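Local coordinates for protein cytochrome (PDB 2XTS) that carries a covalently bound heme c as the cytochrome subunit SoxD of the sulfane dehydrogenase SoxCD and probably transfers electrons; this chain is its N-terminal part, at residues A40-N45 and T114-Y119; S48-F53 and R95-G100. One frame throughout, in Å; residues are numbered along the deposited sequence.

Contact 1 of 2, residues A40-N45 and T114-Y119. With HEC (heme c), chain U.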
loop_
_atom_site.group_PDB
_atom_site.type_symbol
_atom_site.label_atom_id
_atom_site.label_comp_id
_atom_site.label_asym_id
_atom_site.label_seq_id
_atom_site.Cartn_x
_atom_site.Cartn_y
_atom_site.Cartn_z
ATOM N N ALA D 40 2.630 38.607 34.699
ATOM C CA ALA D 40 1.727 39.375 33.848
ATOM C C ALA D 40 1.575 38.750 32.466
ATOM O O ALA D 40 0.465 38.610 31.956
ATOM C CB ALA D 40 2.187 40.845 33.749
ATOM N N LEU D 41 2.691 38.359 31.862
ATOM C CA LEU D 41 2.633 37.658 30.578
ATOM C C LEU D 41 1.888 36.330 30.680
ATOM O O LEU D 41 1.120 35.971 29.787
ATOM C CB LEU D 41 4.036 37.397 30.053
ATOM C CG LEU D 41 4.794 38.620 29.510
ATOM C CD1 LEU D 41 6.283 38.337 29.405
ATOM C CD2 LEU D 41 4.220 39.052 28.149
ATOM N N PHE D 42 2.081 35.629 31.793
ATOM C CA PHE D 42 1.458 34.332 32.000
ATOM C C PHE D 42 -0.057 34.524 32.123
ATOM O O PHE D 42 -0.866 33.792 31.535
ATOM C CB PHE D 42 2.028 33.634 33.245
ATOM C CG PHE D 42 1.885 32.150 33.219
ATOM C CD1 PHE D 42 2.840 31.402 32.553
ATOM C CD2 PHE D 42 0.822 31.495 33.830
ATOM C CE1 PHE D 42 2.756 30.027 32.501
ATOM C CE2 PHE D 42 0.732 30.106 33.786
ATOM C CZ PHE D 42 1.688 29.387 33.124
ATOM N N ALA D 43 -0.456 35.542 32.889
ATOM C CA ALA D 43 -1.868 35.880 33.013
ATOM C C ALA D 43 -2.522 36.123 31.652
ATOM O O ALA D 43 -3.647 35.670 31.392
ATOM C CB ALA D 43 -2.035 37.117 33.916
ATOM N N ASP D 44 -1.834 36.837 30.762
ATOM C CA ASP D 44 -2.410 37.220 29.489
ATOM C C ASP D 44 -2.403 36.097 28.459
ATOM O O ASP D 44 -3.261 36.048 27.591
ATOM C CB ASP D 44 -1.668 38.431 28.889
ATOM C CG ASP D 44 -1.915 39.727 29.644
ATOM O OD1 ASP D 44 -2.929 39.857 30.351
ATOM O OD2 ASP D 44 -1.059 40.625 29.515
ATOM N N ASN D 45 -1.409 35.206 28.535
ATOM C CA ASN D 45 -1.138 34.259 27.453
ATOM C C ASN D 45 -1.167 32.780 27.785
ATOM O O ASN D 45 -1.166 31.968 26.871
ATOM C CB ASN D 45 0.235 34.547 26.864
ATOM C CG ASN D 45 0.327 35.921 26.313
ATOM O OD1 ASN D 45 -0.219 36.206 25.252
ATOM N ND2 ASN D 45 1.030 36.790 27.007
ATOM N N THR D 114 9.954 32.265 31.882
ATOM C CA THR D 114 10.783 31.228 32.480
ATOM C C THR D 114 11.093 31.577 33.940
ATOM O O THR D 114 11.017 30.720 34.802
ATOM C CB THR D 114 12.063 30.977 31.648
ATOM O OG1 THR D 114 11.701 30.586 30.321
ATOM C CG2 THR D 114 12.891 29.865 32.223
ATOM N N ALA D 115 11.387 32.843 34.226
ATOM C CA ALA D 115 11.571 33.281 35.609
ATOM C C ALA D 115 10.326 33.014 36.454
ATOM O O ALA D 115 10.411 32.531 37.576
ATOM C CB ALA D 115 11.931 34.769 35.655
ATOM N N PHE D 116 9.158 33.331 35.902
ATOM C CA PHE D 116 7.896 33.079 36.616
ATOM C C PHE D 116 7.656 31.577 36.863
ATOM O O PHE D 116 7.142 31.190 37.907
ATOM C CB PHE D 116 6.710 33.667 35.829
ATOM C CG PHE D 116 5.382 33.357 36.438
ATOM C CD1 PHE D 116 5.005 33.964 37.623
ATOM C CD2 PHE D 116 4.528 32.432 35.842
ATOM C CE1 PHE D 116 3.806 33.673 38.220
ATOM C CE2 PHE D 116 3.307 32.129 36.455
ATOM C CZ PHE D 116 2.956 32.763 37.642
ATOM N N LEU D 117 7.986 30.733 35.888
ATOM C CA LEU D 117 7.851 29.285 36.083
ATOM C C LEU D 117 8.821 28.797 37.168
ATOM O O LEU D 117 8.481 27.943 37.974
ATOM C CB LEU D 117 8.028 28.533 34.757
ATOM C CG LEU D 117 6.878 28.727 33.762
ATOM C CD1 LEU D 117 7.297 28.114 32.446
ATOM C CD2 LEU D 117 5.587 28.109 34.285
ATOM N N LEU D 118 10.033 29.343 37.207
ATOM C CA LEU D 118 10.942 29.015 38.315
ATOM C C LEU D 118 10.310 29.413 39.653
ATOM O O LEU D 118 10.334 28.662 40.609
ATOM C CB LEU D 118 12.285 29.712 38.157
ATOM C CG LEU D 118 13.203 29.133 37.097
ATOM C CD1 LEU D 118 14.346 30.087 36.788
ATOM C CD2 LEU D 118 13.729 27.756 37.509
ATOM N N TYR D 119 9.776 30.625 39.730
ATOM C CA TYR D 119 9.153 31.092 40.963
ATOM C C TYR D 119 7.962 30.213 41.362
ATOM O O TYR D 119 7.797 29.848 42.524
ATOM C CB TYR D 119 8.686 32.536 40.785
ATOM C CG TYR D 119 7.802 33.026 41.911
ATOM C CD1 TYR D 119 8.357 33.329 43.146
ATOM C CD2 TYR D 119 6.411 33.121 41.758
ATOM C CE1 TYR D 119 7.555 33.760 44.195
ATOM C CE2 TYR D 119 5.617 33.534 42.805
ATOM C CZ TYR D 119 6.204 33.852 44.018
ATOM O OH TYR D 119 5.423 34.268 45.057
HETATM FE FE HEC U . 1.169 25.303 27.304
HETATM C CHA HEC U . 2.445 22.155 27.226
HETATM C CHB HEC U . 3.988 26.424 28.781
HETATM C CHC HEC U . 0.027 28.458 27.021
HETATM C CHD HEC U . -1.847 24.116 26.409
HETATM N NA HEC U . 2.867 24.458 27.885
HETATM C C1A HEC U . 3.188 23.117 27.839
HETATM C C2A HEC U . 4.476 22.894 28.492
HETATM C C3A HEC U . 4.910 24.087 28.934
HETATM C C4A HEC U . 3.905 25.073 28.547
HETATM C CMA HEC U . 6.229 24.404 29.659
HETATM C CAA HEC U . 5.160 21.514 28.638
HETATM C CBA HEC U . 4.629 20.747 29.853
HETATM C CGA HEC U . 5.309 19.436 30.095
HETATM O O1A HEC U . 5.759 18.816 29.141
HETATM O O2A HEC U . 5.355 19.075 31.296
HETATM N NB HEC U . 1.896 27.084 27.767
HETATM C C1B HEC U . 3.095 27.365 28.351
HETATM C C2B HEC U . 3.282 28.805 28.321
HETATM C C3B HEC U . 2.186 29.362 27.846
HETATM C C4B HEC U . 1.300 28.304 27.466
HETATM C CMB HEC U . 4.510 29.470 29.002
HETATM C CAB HEC U . 1.922 30.856 27.619
HETATM C CBB HEC U . 3.061 31.473 26.770
HETATM N NC HEC U . -0.579 26.144 26.807
HETATM C C1C HEC U . -0.887 27.484 26.777
HETATM C C2C HEC U . -2.261 27.654 26.410
HETATM C C3C HEC U . -2.776 26.432 26.294
HETATM C C4C HEC U . -1.730 25.469 26.541
HETATM C CMC HEC U . -2.991 29.016 26.316
HETATM C CAC HEC U . -4.215 26.013 26.011
HETATM C CBC HEC U . -5.013 26.572 24.876
HETATM N ND HEC U . 0.445 23.496 26.869
HETATM C C1D HEC U . -0.826 23.212 26.425
HETATM C C2D HEC U . -0.961 21.851 26.035
HETATM C C3D HEC U . 0.358 21.270 26.269
HETATM C C4D HEC U . 1.156 22.308 26.813
HETATM C CMD HEC U . -2.146 21.099 25.449
HETATM C CAD HEC U . 0.756 19.835 25.971
HETATM C CBD HEC U . 1.292 19.754 24.541
HETATM C CGD HEC U . 1.710 18.377 24.145
HETATM O O1D HEC U . 1.808 17.484 25.012
HETATM O O2D HEC U . 2.088 18.209 22.962
#
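Phe42 meets Phe116 and Leu117 in a buried, apolar helix-to-helix contact. It joins helix 35-45 to helix 107-120, which are the N- and C-terminal helices of the cytochrome c fold in this chain. No hydrogen bond crosses between the two segments. The backbones come nearest at this pair, with Phe42 CA and Phe116 CA 8.0 Å apart. Phe42 CG stands anti to the backbone N (chi1 -156°), carrying the ring out to Phe116, and the two side chains cross at about a right angle. The rings lie oblique to each other, with centroids 5.1 Å apart and planes at 44°. Phe116 CE2 sits over one face of the Phe42 ring, offset toward the rim. Leu117 comes at the far part of that ring, where its CD2 lies 3.9 Å from Phe42 CE1. Beyond it, the same Phe42 CE1 is 4.0 Å from the methyl CMB of heme c. Phe42 thus bridges the helix pair and the heme pocket. At the end of helix 35-45, Asn45 O approaches heme CAB at 3.4 Å. The amide of Asn45 folds back on its own helix, where Leu41 O accepts both Asn45 N and Asn45 ND2, the latter at 2.9 Å.

Contact 2 of 2, residues S48-F53 and R95-G100. With HEC (heme c), chain U.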
loop_
_atom_site.group_PDB
_atom_site.type_symbol
_atom_site.label_atom_id
_atom_site.label_comp_id
_atom_site.label_asym_id
_atom_site.label_seq_id
_atom_site.Cartn_x
_atom_site.Cartn_y
_atom_site.Cartn_z
ATOM N N SER D 48 -4.983 30.772 31.140
ATOM C CA SER D 48 -6.263 30.234 30.682
ATOM C C SER D 48 -6.263 28.715 30.573
ATOM O O SER D 48 -7.327 28.100 30.610
ATOM C CB SER D 48 -6.656 30.869 29.346
ATOM O OG SER D 48 -5.705 30.558 28.338
ATOM N N CYS D 49 -5.075 28.125 30.397
ATOM C CA CYS D 49 -4.917 26.660 30.400
ATOM C C CYS D 49 -4.118 26.146 31.576
ATOM O O CYS D 49 -4.479 25.160 32.195
ATOM C CB CYS D 49 -4.301 26.188 29.091
ATOM S SG CYS D 49 -5.289 26.684 27.696
ATOM N N HIS D 50 -3.026 26.825 31.910
ATOM C CA HIS D 50 -2.101 26.300 32.901
ATOM C C HIS D 50 -2.296 26.861 34.313
ATOM O O HIS D 50 -1.543 26.484 35.189
ATOM C CB HIS D 50 -0.651 26.516 32.430
ATOM C CG HIS D 50 -0.263 25.772 31.188
ATOM N ND1 HIS D 50 -0.166 24.401 31.117
ATOM C CD2 HIS D 50 0.133 26.242 29.979
ATOM C CE1 HIS D 50 0.270 24.061 29.910
ATOM N NE2 HIS D 50 0.448 25.161 29.200
ATOM N N GLY D 51 -3.275 27.746 34.504
ATOM C CA GLY D 51 -3.604 28.278 35.826
ATOM C C GLY D 51 -2.811 29.522 36.188
ATOM O O GLY D 51 -1.719 29.745 35.671
ATOM N N ASP D 52 -3.352 30.318 37.103
ATOM C CA ASP D 52 -2.696 31.530 37.509
ATOM C C ASP D 52 -1.355 31.294 38.198
ATOM O O ASP D 52 -0.500 32.175 38.211
ATOM C CB ASP D 52 -3.616 32.332 38.422
ATOM C CG ASP D 52 -4.856 32.822 37.714
ATOM O OD1 ASP D 52 -4.807 33.023 36.491
ATOM O OD2 ASP D 52 -5.870 33.022 38.393
ATOM N N PHE D 53 -1.165 30.112 38.768
ATOM C CA PHE D 53 0.030 29.752 39.532
ATOM C C PHE D 53 0.762 28.603 38.851
ATOM O O PHE D 53 1.577 27.939 39.475
ATOM C CB PHE D 53 -0.354 29.392 40.964
ATOM C CG PHE D 53 -1.205 30.448 41.609
ATOM C CD1 PHE D 53 -0.676 31.683 41.947
ATOM C CD2 PHE D 53 -2.570 30.254 41.759
ATOM C CE1 PHE D 53 -1.502 32.683 42.485
ATOM C CE2 PHE D 53 -3.389 31.243 42.301
ATOM C CZ PHE D 53 -2.852 32.450 42.648
ATOM N N ARG D 95 9.257 28.324 21.215
ATOM C CA ARG D 95 8.973 27.708 19.917
ATOM C C ARG D 95 7.550 27.243 19.728
ATOM O O ARG D 95 7.075 27.232 18.605
ATOM C CB ARG D 95 9.936 26.527 19.710
ATOM C CG ARG D 95 9.775 25.764 18.398
ATOM C CD ARG D 95 10.049 26.567 17.145
ATOM N NE ARG D 95 10.002 25.729 15.955
ATOM C CZ ARG D 95 8.879 25.307 15.393
ATOM N NH1 ARG D 95 7.719 25.663 15.902
ATOM N NH2 ARG D 95 8.916 24.521 14.323
ATOM N N SER D 96 6.884 26.875 20.823
ATOM C CA SER D 96 5.693 26.037 20.740
ATOM C C SER D 96 4.505 26.433 21.616
ATOM O O SER D 96 3.442 25.815 21.509
ATOM C CB SER D 96 6.063 24.570 21.002
ATOM O OG SER D 96 6.973 24.105 20.016
ATOM N N MET D 97 4.645 27.458 22.439
ATOM C CA MET D 97 3.529 27.984 23.210
ATOM C C MET D 97 3.365 29.466 22.893
ATOM O O MET D 97 4.278 30.089 22.373
ATOM C CB MET D 97 3.748 27.734 24.714
ATOM C CG MET D 97 3.688 26.285 25.105
ATOM S SD MET D 97 1.983 25.648 25.133
ATOM C CE MET D 97 2.178 24.129 24.158
ATOM N N PRO D 98 2.193 30.038 23.184
ATOM C CA PRO D 98 0.969 29.364 23.595
ATOM C C PRO D 98 0.396 28.383 22.569
ATOM O O PRO D 98 0.543 28.575 21.373
ATOM C CB PRO D 98 -0.032 30.519 23.802
ATOM C CG PRO D 98 0.707 31.747 23.674
ATOM C CD PRO D 98 2.010 31.482 22.993
ATOM N N PHE D 99 -0.279 27.352 23.068
ATOM C CA PHE D 99 -0.874 26.295 22.257
ATOM C C PHE D 99 -1.951 26.893 21.394
ATOM O O PHE D 99 -2.921 27.417 21.905
ATOM C CB PHE D 99 -1.446 25.284 23.242
ATOM C CG PHE D 99 -1.907 23.971 22.658
ATOM C CD1 PHE D 99 -1.024 23.084 22.044
ATOM C CD2 PHE D 99 -3.214 23.555 22.835
ATOM C CE1 PHE D 99 -1.451 21.851 21.577
ATOM C CE2 PHE D 99 -3.631 22.306 22.379
ATOM C CZ PHE D 99 -2.760 21.470 21.748
ATOM N N GLY D 100 -1.763 26.839 20.086
ATOM C CA GLY D 100 -2.698 27.425 19.123
ATOM C C GLY D 100 -2.253 28.745 18.537
ATOM O O GLY D 100 -2.841 29.224 17.573
HETATM FE FE HEC U . 1.169 25.303 27.304
HETATM C CHA HEC U . 2.445 22.155 27.226
HETATM C CHB HEC U . 3.988 26.424 28.781
HETATM C CHC HEC U . 0.027 28.458 27.021
HETATM C CHD HEC U . -1.847 24.116 26.409
HETATM N NA HEC U . 2.867 24.458 27.885
HETATM C C1A HEC U . 3.188 23.117 27.839
HETATM C C2A HEC U . 4.476 22.894 28.492
HETATM C C3A HEC U . 4.910 24.087 28.934
HETATM C C4A HEC U . 3.905 25.073 28.547
HETATM C CMA HEC U . 6.229 24.404 29.659
HETATM C CAA HEC U . 5.160 21.514 28.638
HETATM C CBA HEC U . 4.629 20.747 29.853
HETATM C CGA HEC U . 5.309 19.436 30.095
HETATM O O1A HEC U . 5.759 18.816 29.141
HETATM O O2A HEC U . 5.355 19.075 31.296
HETATM N NB HEC U . 1.896 27.084 27.767
HETATM C C1B HEC U . 3.095 27.365 28.351
HETATM C C2B HEC U . 3.282 28.805 28.321
HETATM C C3B HEC U . 2.186 29.362 27.846
HETATM C C4B HEC U . 1.300 28.304 27.466
HETATM C CMB HEC U . 4.510 29.470 29.002
HETATM C CAB HEC U . 1.922 30.856 27.619
HETATM C CBB HEC U . 3.061 31.473 26.770
HETATM N NC HEC U . -0.579 26.144 26.807
HETATM C C1C HEC U . -0.887 27.484 26.777
HETATM C C2C HEC U . -2.261 27.654 26.410
HETATM C C3C HEC U . -2.776 26.432 26.294
HETATM C C4C HEC U . -1.730 25.469 26.541
HETATM C CMC HEC U . -2.991 29.016 26.316
HETATM C CAC HEC U . -4.215 26.013 26.011
HETATM C CBC HEC U . -5.013 26.572 24.876
HETATM N ND HEC U . 0.445 23.496 26.869
HETATM C C1D HEC U . -0.826 23.212 26.425
HETATM C C2D HEC U . -0.961 21.851 26.035
HETATM C C3D HEC U . 0.358 21.270 26.269
HETATM C C4D HEC U . 1.156 22.308 26.813
HETATM C CMD HEC U . -2.146 21.099 25.449
HETATM C CAD HEC U . 0.756 19.835 25.971
HETATM C CBD HEC U . 1.292 19.754 24.541
HETATM C CGD HEC U . 1.710 18.377 24.145
HETATM O O1D HEC U . 1.808 17.484 25.012
HETATM O O2D HEC U . 2.088 18.209 22.962
#
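His50 and Met97 meet through the heme iron. They are its two axial ligands, one on each face of the porphyrin. His50 NE2 binds the iron at 2.0 Å and Met97 SD binds it at 2.3 Å. The two ligand atoms, His50 NE2 and Met97 SD, are 4.4 Å apart, and SD lies at the edge of the imidazole, near its plane. The other ring nitrogen, His50 ND1, is hydrogen-bonded to Pro61 O, which fixes the rotation of the ring and would probably make it a stronger donor to iron. The Met97 chain bends at chi2 (-75°) and chi3, which lays CG and CE along the porphyrin. CG lies over the NA and NB side, and CE lies near ND.

The covalent link is made by Cys49, whose SG is 2.1 Å from heme CAC. Cys46 is the other covalent attachment. With His50 they form the CXXCH motif of c-type cytochromes, and Met97 completes the His/Met ligation common in class I members.

On the Met97 side the heme is also packed by apolar groups. Pro98, which follows a cis peptide bond, sets CA 3.7 Å from heme CHC. Phe99 CB packs on the porphyrin, 3.3 Å from heme C4C. Its ring holds the methyl CMD over the centre of one face, 3.6 Å above the plane. With an alanine here the ring is gone, and the heme methyl CMD would probably lose its aromatic cover, leaving a gap beside the porphyrin edge.

This side also faces the partner subunits. Phe99 packs on His76 of one Sulfite dehydrogenase chain, and Arg95 NE forms a salt bridge with Glu172 of that same chain. Phe18 of a second Sulfite dehydrogenase chain meets the Phe99 ring edge-to-face.

In the fold
From the N terminus, helix 35-45 supplies the first half of contact 1. Helix 47-50 follows at once and begins contact 2. The chain then runs through loops and the short helix 79-82 to helix 86-96, and residues 95-100 close the shorter loop of contact 2 across the heme. Helix 107-120 comes next and closes the longer loop of contact 1. Contact 2 therefore lies wholly within the span of contact 1, and the two do not cross. They also touch directly. Phe42 CZ packs on His50 CB, and Asn45 O on Pro98 CB. Contact 1 joins the first and last helices of the cytochrome fold beside the heme, whereas contact 2 joins the segments on its two faces.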